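Local atomic coordinates of geranyltranstransferase (PDB entry 3NPK), a protein that probably catalyses the condensation of isopentenyl diphosphate with geranyl diphosphate to farnesyl diphosphate, with release of pyrophosphate, in isoprenoid biosynthesis. Residues A[69-74]-A[114-119]; A[81-86]-A[96-101]. All coordinates share one frame; numbering follows the deposited sequence.

Both contacts involve helix 59-80 or the chain just after it, and both reach the second subunit. Contact 1 joins the middle of helix 59-80 to helix 103-122 inside the largely helical fold, and all its touching residues are buried; contact 2, about 19 Å away between centres, lies far from the centre of the chain, where the loop 81-86 meets the short helix 97-100 that precedes helix 103-122. The chemistry changes accordingly: aliphatic and aromatic carbon packs between antiparallel helices in contact 1, whereas contact 2 relies on a proline over an imidazole and a backbone carbonyl, with polar ends held by Arg91 of the neighbouring hairpin and by Ala88 just before it.

Contact 1: A[69-74]-A[114-119]. With PPV (pyrophosphate), chain C.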
loop_
_atom_site.group_PDB
_atom_site.type_symbol
_atom_site.label_atom_id
_atom_site.label_comp_id
_atom_site.label_asym_id
_atom_site.label_seq_id
_atom_site.Cartn_x
_atom_site.Cartn_y
_atom_site.Cartn_z
ATOM N N LEU A 69 10.481 -3.070 -3.549
ATOM C CA LEU A 69 10.918 -3.506 -2.221
ATOM C C LEU A 69 11.432 -2.347 -1.393
ATOM O O LEU A 69 11.076 -2.217 -0.214
ATOM C CB LEU A 69 12.016 -4.557 -2.320
ATOM C CG LEU A 69 11.593 -6.000 -2.495
ATOM C CD1 LEU A 69 12.826 -6.806 -2.917
ATOM C CD2 LEU A 69 10.975 -6.538 -1.210
ATOM N N GLU A 70 12.259 -1.501 -2.007
ATOM C CA GLU A 70 12.821 -0.373 -1.273
ATOM C C GLU A 70 11.774 0.721 -1.000
ATOM O O GLU A 70 11.873 1.426 0.013
ATOM C CB GLU A 70 14.071 0.165 -1.977
ATOM C CG GLU A 70 15.185 -0.868 -1.975
ATOM C CD GLU A 70 15.775 -1.171 -0.581
ATOM O OE1 GLU A 70 15.786 -0.290 0.317
ATOM O OE2 GLU A 70 16.254 -2.306 -0.391
ATOM N N PHE A 71 10.763 0.838 -1.864
ATOM C CA PHE A 71 9.655 1.763 -1.578
ATOM C C PHE A 71 8.915 1.296 -0.326
ATOM O O PHE A 71 8.582 2.109 0.540
ATOM C CB PHE A 71 8.659 1.855 -2.744
ATOM C CG PHE A 71 9.111 2.730 -3.907
ATOM C CD1 PHE A 71 10.374 3.302 -3.957
ATOM C CD2 PHE A 71 8.251 2.944 -4.963
ATOM C CE1 PHE A 71 10.757 4.094 -5.046
ATOM C CE2 PHE A 71 8.616 3.720 -6.056
ATOM C CZ PHE A 71 9.875 4.298 -6.096
ATOM N N ILE A 72 8.619 -0.000 -0.244
ATOM C CA ILE A 72 7.943 -0.536 0.933
ATOM C C ILE A 72 8.805 -0.313 2.148
ATOM O O ILE A 72 8.325 0.135 3.183
ATOM C CB ILE A 72 7.692 -2.056 0.801
ATOM C CG1 ILE A 72 6.584 -2.304 -0.226
ATOM C CG2 ILE A 72 7.398 -2.709 2.191
ATOM C CD1 ILE A 72 5.224 -1.791 0.212
ATOM N N HIS A 73 10.079 -0.654 2.039
ATOM C CA HIS A 73 10.955 -0.533 3.190
ATOM C C HIS A 73 11.037 0.924 3.664
ATOM O O HIS A 73 10.938 1.212 4.865
ATOM C CB HIS A 73 12.323 -1.116 2.858
ATOM C CG HIS A 73 13.279 -1.051 3.997
ATOM N ND1 HIS A 73 14.486 -0.394 3.929
ATOM C CD2 HIS A 73 13.181 -1.541 5.254
ATOM C CE1 HIS A 73 15.109 -0.509 5.091
ATOM N NE2 HIS A 73 14.329 -1.185 5.916
ATOM N N THR A 74 11.229 1.843 2.724
ATOM C CA THR A 74 11.310 3.257 3.090
ATOM C C THR A 74 10.007 3.770 3.705
ATOM O O THR A 74 10.046 4.511 4.705
ATOM C CB THR A 74 11.748 4.108 1.884
ATOM O OG1 THR A 74 13.102 3.785 1.564
ATOM C CG2 THR A 74 11.658 5.611 2.183
ATOM N N ASN A 114 3.859 3.189 -0.078
ATOM C CA ASN A 114 3.226 1.879 0.076
ATOM C C ASN A 114 2.477 1.563 -1.224
ATOM O O ASN A 114 2.724 0.548 -1.880
ATOM C CB ASN A 114 2.282 1.958 1.289
ATOM C CG ASN A 114 1.650 0.624 1.678
ATOM O OD1 ASN A 114 1.828 -0.403 1.006
ATOM N ND2 ASN A 114 0.923 0.633 2.804
ATOM N N THR A 115 1.581 2.458 -1.628
ATOM C CA THR A 115 0.801 2.227 -2.853
ATOM C C THR A 115 1.686 2.219 -4.095
ATOM O O THR A 115 1.481 1.414 -5.015
ATOM C CB THR A 115 -0.294 3.291 -2.984
ATOM O OG1 THR A 115 -1.093 3.259 -1.798
ATOM C CG2 THR A 115 -1.189 3.041 -4.196
ATOM N N GLU A 116 2.684 3.090 -4.122
ATOM C CA GLU A 116 3.516 3.213 -5.322
ATOM C C GLU A 116 4.352 1.956 -5.575
ATOM O O GLU A 116 4.702 1.657 -6.722
ATOM C CB GLU A 116 4.422 4.437 -5.229
ATOM C CG GLU A 116 4.977 4.907 -6.565
ATOM C CD GLU A 116 3.953 5.588 -7.473
ATOM O OE1 GLU A 116 2.759 5.702 -7.113
ATOM O OE2 GLU A 116 4.359 6.014 -8.576
ATOM N N ALA A 117 4.658 1.213 -4.518
ATOM C CA ALA A 117 5.404 -0.028 -4.692
ATOM C C ALA A 117 4.627 -0.939 -5.644
ATOM O O ALA A 117 5.207 -1.602 -6.518
ATOM C CB ALA A 117 5.620 -0.728 -3.354
ATOM N N PHE A 118 3.308 -0.964 -5.468
ATOM C CA PHE A 118 2.472 -1.798 -6.318
ATOM C C PHE A 118 2.297 -1.250 -7.727
ATOM O O PHE A 118 2.210 -2.026 -8.684
ATOM C CB PHE A 118 1.164 -2.137 -5.608
ATOM C CG PHE A 118 1.410 -2.903 -4.363
ATOM C CD1 PHE A 118 1.775 -4.228 -4.446
ATOM C CD2 PHE A 118 1.446 -2.275 -3.117
ATOM C CE1 PHE A 118 2.083 -4.950 -3.300
ATOM C CE2 PHE A 118 1.771 -2.983 -1.974
ATOM C CZ PHE A 118 2.101 -4.319 -2.064
ATOM N N LEU A 119 2.243 0.073 -7.864
ATOM C CA LEU A 119 2.228 0.666 -9.198
ATOM C C LEU A 119 3.502 0.296 -9.962
ATOM O O LEU A 119 3.446 -0.140 -11.110
ATOM C CB LEU A 119 2.070 2.191 -9.130
ATOM C CG LEU A 119 1.861 2.892 -10.477
ATOM C CD1 LEU A 119 0.603 2.368 -11.184
ATOM C CD2 LEU A 119 1.748 4.390 -10.261
HETATM O O11 PPV C . 16.776 -0.967 8.816
HETATM P P1 PPV C . 18.033 -1.028 7.749
HETATM O O21 PPV C . 19.437 -1.442 8.499
HETATM O O31 PPV C . 17.767 -2.017 6.704
HETATM O OPP PPV C . 18.209 0.513 7.214
HETATM P P2 PPV C . 18.574 1.053 5.710
HETATM O O12 PPV C . 18.672 2.681 5.953
HETATM O O22 PPV C . 17.331 0.802 4.692
HETATM O O32 PPV C . 19.854 0.515 5.218
#
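The Phe71 ring turns its edge to the helix of Ala117, with the backbone N of Ala117 near the ring plane at 4.0 Å from Phe71 CD2. Glu116 runs alongside this ring in the same direction, its CG 3.9 Å from Phe71 CE2 at an oblique position, and bends at chi2 (73°) so that the carboxylate leads away while its CB and CG stay beside Phe71 CD2 and CE2. Ile72 CD1 approaches Phe118 CE2 obliquely at 4.3 Å, and Asn114 OD1 lies at the edge of the Phe118 ring, in its plane. The centre of the contact is the Ala117 methyl, CB, which sits 3.6 Å from Ile72 CG1 and 4.0 Å from Phe71 CB. With so small a residue facing them, the two antiparallel helices close to 8.1 Å between axes. His73, of the pyrophosphate pocket, and Glu70 project from the flank of helix 59-80 turned away from helix 103-122. Apolar packing thus dominates, and Asn114, the polar residue at its border beside Ile72 CD1, has OD1 satisfied by Thr115 of the second subunit. Helix 103-122 packs on the pocket-bearing helix through Ala117 and on the second subunit through Asn114, Thr115 and Phe118.

Contact 2: A[81-86]-A[96-101]; sequences DLPAMD and TLHKSY
Pro83 and His98 meet tip to tip, the proline CD over one face of the imidazole. Pro83 CD stands 3.7 Å from the centroid of the His98 ring and 12° off its normal, a CH-pi contact in which Pro83 CG also reaches His98 CD2 at 3.8 Å. On the opposite face lies Thr96 OG1, offset toward the rim. His98 CG is set between its backbone N and carbonyl carbon (chi1 60°), which extends the ring toward the loop. His98 CE1 comes 3.1 Å from Asp81 O, obliquely to the ring, and Leu82 CD2 lies 4.3 Å from His98 ND1. Asp81 and Thr96 slant across one another, Thr96 CG2 lying 3.6 Å from Asp81 OD2; the polar ends are engaged otherwise, Asp81 OD1 in a salt bridge with Arg91 and Thr96 OG1 in a hydrogen bond with Ala88 O. Asp80, Asp81 and Asp86 belong to the first aspartate-rich motif of polyprenyl synthases, which probably binds diphosphate through magnesium, as in relatives. The loop leads from helix 59-80 toward the small hairpin 90-95, Thr96 leads from that hairpin into helix 97-100, and Leu82 and Pro83 rest on helix 103-122, Leu82 also on Ile107 of the second subunit.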
loop_
_atom_site.group_PDB
_atom_site.type_symbol
_atom_site.label_atom_id
_atom_site.label_comp_id
_atom_site.label_asym_id
_atom_site.label_seq_id
_atom_site.Cartn_x
_atom_site.Cartn_y
_atom_site.Cartn_z
ATOM N N ASP A 81 9.059 5.966 12.311
ATOM C CA ASP A 81 9.747 7.099 12.939
ATOM C C ASP A 81 8.779 8.147 13.506
ATOM O O ASP A 81 9.205 9.038 14.251
ATOM C CB ASP A 81 10.703 7.773 11.935
ATOM C CG ASP A 81 11.972 6.969 11.702
ATOM O OD1 ASP A 81 12.261 6.068 12.519
ATOM O OD2 ASP A 81 12.678 7.231 10.698
ATOM N N LEU A 82 7.487 8.032 13.183
ATOM C CA LEU A 82 6.491 9.026 13.612
ATOM C C LEU A 82 6.446 9.168 15.129
ATOM O O LEU A 82 6.740 8.227 15.860
ATOM C CB LEU A 82 5.097 8.653 13.116
ATOM C CG LEU A 82 4.830 8.881 11.628
ATOM C CD1 LEU A 82 3.510 8.213 11.238
ATOM C CD2 LEU A 82 4.802 10.374 11.297
ATOM N N PRO A 83 6.064 10.355 15.614
ATOM C CA PRO A 83 5.968 10.546 17.066
ATOM C C PRO A 83 5.125 9.486 17.774
ATOM O O PRO A 83 5.457 9.131 18.908
ATOM C CB PRO A 83 5.313 11.921 17.190
ATOM C CG PRO A 83 5.848 12.649 15.974
ATOM C CD PRO A 83 5.876 11.609 14.874
ATOM N N ALA A 84 4.061 8.998 17.137
ATOM C CA ALA A 84 3.195 7.998 17.782
ATOM C C ALA A 84 3.944 6.694 18.030
ATOM O O ALA A 84 3.630 5.942 18.958
ATOM C CB ALA A 84 1.954 7.725 16.933
HETATM N N MSE A 85 4.926 6.421 17.181
HETATM C CA MSE A 85 5.686 5.186 17.299
HETATM C C MSE A 85 7.080 5.437 17.854
HETATM O O MSE A 85 7.206 5.738 19.048
HETATM C CB MSE A 85 5.667 4.403 15.985
HETATM C CG MSE A 85 4.292 3.774 15.788
HETATM SE SE MSE A 85 4.085 2.636 14.247
HETATM C CE MSE A 85 3.368 3.921 12.991
ATOM N N ASP A 86 8.120 5.332 17.032
ATOM C CA ASP A 86 9.484 5.485 17.559
ATOM C C ASP A 86 9.850 6.939 17.887
ATOM O O ASP A 86 10.778 7.181 18.658
ATOM C CB ASP A 86 10.544 4.878 16.625
ATOM C CG ASP A 86 10.533 3.358 16.612
ATOM O OD1 ASP A 86 9.878 2.735 17.475
ATOM O OD2 ASP A 86 11.205 2.780 15.730
ATOM N N THR A 96 14.074 13.469 10.181
ATOM C CA THR A 96 12.916 12.732 9.700
ATOM C C THR A 96 11.908 13.654 9.010
ATOM O O THR A 96 11.931 14.882 9.212
ATOM C CB THR A 96 12.256 11.992 10.857
ATOM O OG1 THR A 96 12.207 12.879 11.986
ATOM C CG2 THR A 96 13.080 10.762 11.213
ATOM N N LEU A 97 11.035 13.081 8.180
ATOM C CA LEU A 97 10.094 13.904 7.411
ATOM C C LEU A 97 9.163 14.726 8.283
ATOM O O LEU A 97 8.755 15.820 7.900
ATOM C CB LEU A 97 9.244 13.059 6.459
ATOM C CG LEU A 97 9.957 12.519 5.223
ATOM C CD1 LEU A 97 8.952 11.734 4.382
ATOM C CD2 LEU A 97 10.633 13.624 4.430
ATOM N N HIS A 98 8.791 14.201 9.444
ATOM C CA HIS A 98 7.855 14.963 10.260
ATOM C C HIS A 98 8.549 16.143 10.937
ATOM O O HIS A 98 7.881 17.072 11.372
ATOM C CB HIS A 98 7.127 14.072 11.272
ATOM C CG HIS A 98 8.036 13.384 12.227
ATOM N ND1 HIS A 98 8.648 12.183 11.938
ATOM C CD2 HIS A 98 8.462 13.737 13.462
ATOM C CE1 HIS A 98 9.397 11.818 12.963
ATOM N NE2 HIS A 98 9.304 12.746 13.899
ATOM N N LYS A 99 9.878 16.106 11.015
ATOM C CA LYS A 99 10.638 17.251 11.527
ATOM C C LYS A 99 10.929 18.273 10.427
ATOM O O LYS A 99 10.813 19.479 10.650
ATOM C CB LYS A 99 11.949 16.779 12.151
ATOM C CG LYS A 99 11.779 15.760 13.290
ATOM C CD LYS A 99 11.106 16.372 14.498
ATOM C CE LYS A 99 11.941 17.522 15.044
ATOM N NZ LYS A 99 11.421 18.041 16.342
ATOM N N SER A 100 11.319 17.803 9.244
ATOM C CA SER A 100 11.616 18.713 8.135
ATOM C C SER A 100 10.371 19.360 7.562
ATOM O O SER A 100 10.409 20.523 7.135
ATOM C CB SER A 100 12.353 17.991 7.014
ATOM O OG SER A 100 13.701 17.774 7.377
ATOM N N TYR A 101 9.282 18.597 7.523
ATOM C CA TYR A 101 8.016 19.073 6.987
ATOM C C TYR A 101 6.965 19.142 8.089
ATOM O O TYR A 101 6.921 20.118 8.839
ATOM C CB TYR A 101 7.591 18.215 5.796
ATOM C CG TYR A 101 8.575 18.350 4.664
ATOM C CD1 TYR A 101 9.498 17.348 4.385
ATOM C CD2 TYR A 101 8.603 19.506 3.888
ATOM C CE1 TYR A 101 10.418 17.492 3.350
ATOM C CE2 TYR A 101 9.507 19.659 2.860
ATOM C CZ TYR A 101 10.415 18.654 2.591
ATOM O OH TYR A 101 11.319 18.822 1.556
#